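Exo beta-1,2-glucooligosaccharide sophorohydrolase (non-reducing end) from Parabacteroides distasonis hydrolyses linear beta-1,2-glucan and beta-1,2-glucooligosaccharides of four or more glucose units, releasing sophorose from the non-reducing end. Local coordinates of one contact, PDB 5Z06 (chain A, 2.10 Å), residues G401-R406 and N685-H690, beside the matching contact of the related putative glucoamylase from Bacteroides uniformis, PDB 4GL3 (chain B, 2.01 Å), residues G133-H138 and K398-H403. One frame, after least-squares fit of the local backbone (RMSD 0.15 Å); residues are numbered along the deposited sequences.

Structure 1 (5Z06); sequences GLLTAR and NLFMSH.
Leu686, which packs against Thr404, has its carbonyl O gripped by both N and OG of Ser689; the OG bond is 2.7 Å long, at a C=O...OG angle of 136°. Helix 682-688 packs here on helix 392-408, consistent with the helical barrel of the six-hairpin glycosidase clan. Thr404 CG2, anti to the backbone N, is 3.7 Å from Leu686 CB, and Thr404 OG1, hydrogen-bonded to Gln400 O, is 3.5 Å from Phe687 CB. Leu403 CB meets Phe687 CE1 at 4.2 Å. Leu403 CD1 lies over one face of the His690 ring, while Leu403 CD2 is 3.6 Å from His690 NE2. Arg406 CD approaches His690 CD2 at 4.1 Å, the guanidinium and ring planes 79° apart, and Arg406 NE forms a salt bridge with Asp424. At the N-cap of the next helix, His690 ND1 weakly accepts Asp692 N.

Structure 2 (4GL3); sequences GLLAAH and KLFMSH.
The carbonyl O of Leu399, a residue that packs against Ala136, receives OG of Ser402 at 2.6 Å, at a C=O...OG angle of 135°, and Ser402 N more weakly. Ala136 presents its lone methyl, CB being 4.1 Å from Leu399 CB, and Ala136 CA is 4.3 Å from Phe400 N. Leu135 CB meets Phe400 CD1 at 4.2 Å. Leu135 CD1 lies over one face of the His403 ring, while Leu135 CD2 is 3.6 Å from His403 NE2. The imidazole of His138, its CG anti to the backbone N (chi1 -174°), brings ND1 to 4.2 Å from His403 CD2; the two ring planes stand 58° apart. At the N-cap of the next helix, His403 ND1 accepts the backbone N of Asp405.

What differs
Going from Thr404(A) to Ala136(B), the hydroxyl OG1 and the methyl CG2 disappear while CB keeps its place. The touch on Leu686(A) is kept: Ala136(B) CB is 4.1 Å from Leu399(B) CB, where Thr404(A) CB is 4.6 Å from Leu686(A) CB. The bond of Thr404(A) OG1 to Gln400(A) O has no equivalent in the alanine. Leu403(A), Leu686(A), Phe687(A) and His690(A) and their counterparts keep their places, so the fit between these side chains is probably somewhat looser here. At the start of 685-690 Asn685(A) is exchanged for Lys398(B), an amide for a longer chain ending in an amine. Arg406(A) gives way to His138(B). The imidazole follows the arginine's course: the CG atoms are 0.5 Å apart, and CD of Arg406(A) and ND1 of His138(B) are 0.6 Å apart, which keeps the touch on His690(A) and His403(B). CE1 of His138(B) takes the place of NE of Arg406(A), 0.6 Å apart after superposition. NH1 and NH2 of Arg406(A) have no counterpart in the side chain of His138(B), and the guanidinium that makes the salt bridge with Asp424(A) is replaced by a shorter aromatic ring with a carbon where that bridge begins.

Structure 1 (5Z06)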
# COMPACT_ATOMS: atom_id res chain seq x y z
N GLY A 401 14.99 -8.28 -10.26
CA GLY A 401 13.81 -8.78 -10.94
C GLY A 401 14.11 -9.12 -12.38
O GLY A 401 13.75 -10.18 -12.85
N LEU A 402 14.80 -8.21 -13.08
CA LEU A 402 15.02 -8.39 -14.51
C LEU A 402 15.92 -9.56 -14.82
O LEU A 402 15.66 -10.28 -15.79
CB LEU A 402 15.57 -7.13 -15.16
CG LEU A 402 14.60 -5.97 -15.25
CD1 LEU A 402 15.40 -4.73 -15.57
CD2 LEU A 402 13.51 -6.17 -16.29
N LEU A 403 16.97 -9.75 -14.02
CA LEU A 403 17.84 -10.89 -14.23
C LEU A 403 17.12 -12.19 -13.94
O LEU A 403 17.38 -13.20 -14.60
CB LEU A 403 19.09 -10.81 -13.39
CG LEU A 403 20.01 -9.63 -13.73
CD1 LEU A 403 21.30 -9.82 -12.94
CD2 LEU A 403 20.34 -9.48 -15.20
N THR A 404 16.20 -12.17 -12.96
CA THR A 404 15.35 -13.31 -12.71
C THR A 404 14.49 -13.60 -13.93
O THR A 404 14.47 -14.71 -14.42
CB THR A 404 14.46 -13.08 -11.49
OG1 THR A 404 15.30 -12.85 -10.36
CG2 THR A 404 13.58 -14.29 -11.22
N ALA A 405 13.82 -12.58 -14.42
CA ALA A 405 13.00 -12.72 -15.60
C ALA A 405 13.82 -13.23 -16.77
O ALA A 405 13.36 -14.08 -17.53
CB ALA A 405 12.35 -11.40 -15.97
N ARG A 406 15.02 -12.70 -16.92
CA ARG A 406 15.88 -13.06 -18.04
C ARG A 406 16.24 -14.55 -18.05
O ARG A 406 16.38 -15.14 -19.10
CB ARG A 406 17.14 -12.20 -18.01
CG ARG A 406 17.99 -12.27 -19.24
CD ARG A 406 19.08 -13.29 -19.07
NE ARG A 406 19.93 -13.32 -20.24
CZ ARG A 406 20.44 -14.41 -20.81
NH1 ARG A 406 20.16 -15.64 -20.37
NH2 ARG A 406 21.21 -14.27 -21.87
N ASN A 685 16.05 -19.87 -7.64
CA ASN A 685 16.74 -20.73 -8.60
C ASN A 685 16.98 -19.98 -9.90
O ASN A 685 18.08 -20.07 -10.46
CB ASN A 685 15.99 -22.05 -8.83
CG ASN A 685 16.00 -22.92 -7.59
OD1 ASN A 685 16.76 -22.68 -6.65
ND2 ASN A 685 15.14 -23.92 -7.57
N LEU A 686 16.02 -19.16 -10.31
CA LEU A 686 16.19 -18.39 -11.53
C LEU A 686 17.35 -17.41 -11.38
O LEU A 686 18.34 -17.48 -12.10
CB LEU A 686 14.90 -17.64 -11.86
CG LEU A 686 13.79 -18.53 -12.41
CD1 LEU A 686 12.49 -17.74 -12.37
CD2 LEU A 686 14.09 -19.03 -13.81
N PHE A 687 17.23 -16.54 -10.39
CA PHE A 687 18.24 -15.53 -10.15
C PHE A 687 19.62 -16.12 -9.98
O PHE A 687 20.57 -15.64 -10.56
CB PHE A 687 17.90 -14.73 -8.93
CG PHE A 687 18.84 -13.57 -8.70
CD1 PHE A 687 18.78 -12.45 -9.51
CD2 PHE A 687 19.80 -13.63 -7.71
CE1 PHE A 687 19.64 -11.38 -9.31
CE2 PHE A 687 20.67 -12.56 -7.50
CZ PHE A 687 20.58 -11.44 -8.31
N MET A 688 19.71 -17.17 -9.15
CA MET A 688 20.98 -17.78 -8.81
C MET A 688 21.64 -18.54 -9.96
O MET A 688 22.81 -18.82 -9.88
CB MET A 688 20.83 -18.69 -7.59
CG MET A 688 20.46 -17.96 -6.30
SD MET A 688 21.60 -16.66 -5.79
CE MET A 688 23.08 -17.65 -5.53
N SER A 689 20.88 -18.87 -11.01
CA SER A 689 21.43 -19.47 -12.22
C SER A 689 22.05 -18.47 -13.16
O SER A 689 22.63 -18.88 -14.17
CB SER A 689 20.37 -20.25 -13.01
OG SER A 689 19.46 -19.36 -13.62
N HIS A 690 21.90 -17.18 -12.88
CA HIS A 690 22.41 -16.17 -13.80
C HIS A 690 23.94 -16.15 -13.73
O HIS A 690 24.51 -16.13 -12.64
CB HIS A 690 21.83 -14.80 -13.55
CG HIS A 690 22.14 -13.82 -14.63
ND1 HIS A 690 23.38 -13.25 -14.78
CD2 HIS A 690 21.37 -13.30 -15.61
CE1 HIS A 690 23.37 -12.42 -15.81
NE2 HIS A 690 22.15 -12.42 -16.33

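Structure 2 (4GL3)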
# COMPACT_ATOMS: atom_id res chain seq x y z
N GLY B 133 14.94 -8.39 -10.04
CA GLY B 133 13.86 -8.93 -10.83
C GLY B 133 14.13 -9.19 -12.31
O GLY B 133 13.76 -10.23 -12.82
N LEU B 134 14.77 -8.25 -13.01
CA LEU B 134 14.99 -8.41 -14.44
C LEU B 134 15.95 -9.57 -14.71
O LEU B 134 15.77 -10.29 -15.70
CB LEU B 134 15.47 -7.12 -15.14
CG LEU B 134 14.51 -5.90 -15.18
CD1 LEU B 134 15.23 -4.71 -15.89
CD2 LEU B 134 13.17 -6.22 -15.87
N LEU B 135 16.92 -9.81 -13.82
CA LEU B 135 17.84 -10.93 -14.12
C LEU B 135 17.13 -12.30 -13.92
O LEU B 135 17.37 -13.22 -14.69
CB LEU B 135 19.16 -10.81 -13.36
CG LEU B 135 20.08 -9.65 -13.75
CD1 LEU B 135 21.39 -9.80 -12.99
CD2 LEU B 135 20.37 -9.59 -15.24
N ALA B 136 16.24 -12.39 -12.92
CA ALA B 136 15.35 -13.53 -12.76
C ALA B 136 14.50 -13.70 -14.01
O ALA B 136 14.40 -14.79 -14.56
CB ALA B 136 14.47 -13.39 -11.50
N ALA B 137 13.90 -12.62 -14.50
CA ALA B 137 13.05 -12.71 -15.71
C ALA B 137 13.86 -13.16 -16.93
O ALA B 137 13.39 -13.99 -17.71
CB ALA B 137 12.34 -11.38 -15.98
N HIS B 138 15.08 -12.65 -17.09
CA HIS B 138 15.99 -13.11 -18.15
C HIS B 138 16.19 -14.64 -18.14
O HIS B 138 16.25 -15.28 -19.16
CB HIS B 138 17.38 -12.41 -18.05
CG HIS B 138 18.30 -12.71 -19.18
ND1 HIS B 138 19.12 -13.83 -19.19
CD2 HIS B 138 18.55 -12.06 -20.34
CE1 HIS B 138 19.80 -13.87 -20.33
NE2 HIS B 138 19.48 -12.81 -21.05
N LYS B 398 15.94 -19.87 -7.55
CA LYS B 398 16.58 -20.69 -8.58
C LYS B 398 16.87 -19.89 -9.85
O LYS B 398 17.92 -20.06 -10.45
CB LYS B 398 15.77 -21.93 -8.93
CG LYS B 398 15.72 -22.96 -7.82
CD LYS B 398 14.90 -24.20 -8.24
CE LYS B 398 14.03 -24.75 -7.12
NZ LYS B 398 14.81 -25.40 -6.04
N LEU B 399 15.95 -19.03 -10.26
CA LEU B 399 16.14 -18.26 -11.49
C LEU B 399 17.34 -17.31 -11.35
O LEU B 399 18.27 -17.31 -12.18
CB LEU B 399 14.84 -17.50 -11.83
CG LEU B 399 13.68 -18.39 -12.26
CD1 LEU B 399 12.39 -17.62 -12.14
CD2 LEU B 399 13.90 -18.99 -13.65
N PHE B 400 17.31 -16.48 -10.30
CA PHE B 400 18.33 -15.45 -10.10
C PHE B 400 19.71 -16.09 -9.92
O PHE B 400 20.67 -15.65 -10.54
CB PHE B 400 17.97 -14.56 -8.93
CG PHE B 400 18.96 -13.45 -8.68
CD1 PHE B 400 18.85 -12.24 -9.37
CD2 PHE B 400 19.96 -13.58 -7.73
CE1 PHE B 400 19.74 -11.22 -9.15
CE2 PHE B 400 20.85 -12.54 -7.50
CZ PHE B 400 20.75 -11.37 -8.23
N MSE B 401 19.81 -17.12 -9.07
CA MSE B 401 21.10 -17.72 -8.75
C MSE B 401 21.67 -18.47 -9.97
O MSE B 401 22.88 -18.77 -10.01
CB MSE B 401 20.98 -18.67 -7.57
CG MSE B 401 20.59 -18.01 -6.27
SE MSE B 401 21.90 -16.72 -5.63
CE MSE B 401 23.14 -17.89 -4.74
N SER B 402 20.82 -18.77 -10.97
CA SER B 402 21.29 -19.40 -12.20
C SER B 402 21.98 -18.42 -13.14
O SER B 402 22.56 -18.86 -14.12
CB SER B 402 20.14 -20.09 -12.98
OG SER B 402 19.37 -19.11 -13.70
N HIS B 403 21.88 -17.12 -12.93
CA HIS B 403 22.45 -16.18 -13.89
C HIS B 403 24.00 -16.21 -13.84
O HIS B 403 24.58 -16.02 -12.79
CB HIS B 403 21.96 -14.77 -13.63
CG HIS B 403 22.21 -13.83 -14.77
ND1 HIS B 403 23.46 -13.33 -15.07
CD2 HIS B 403 21.36 -13.32 -15.70
CE1 HIS B 403 23.37 -12.54 -16.13
NE2 HIS B 403 22.10 -12.52 -16.53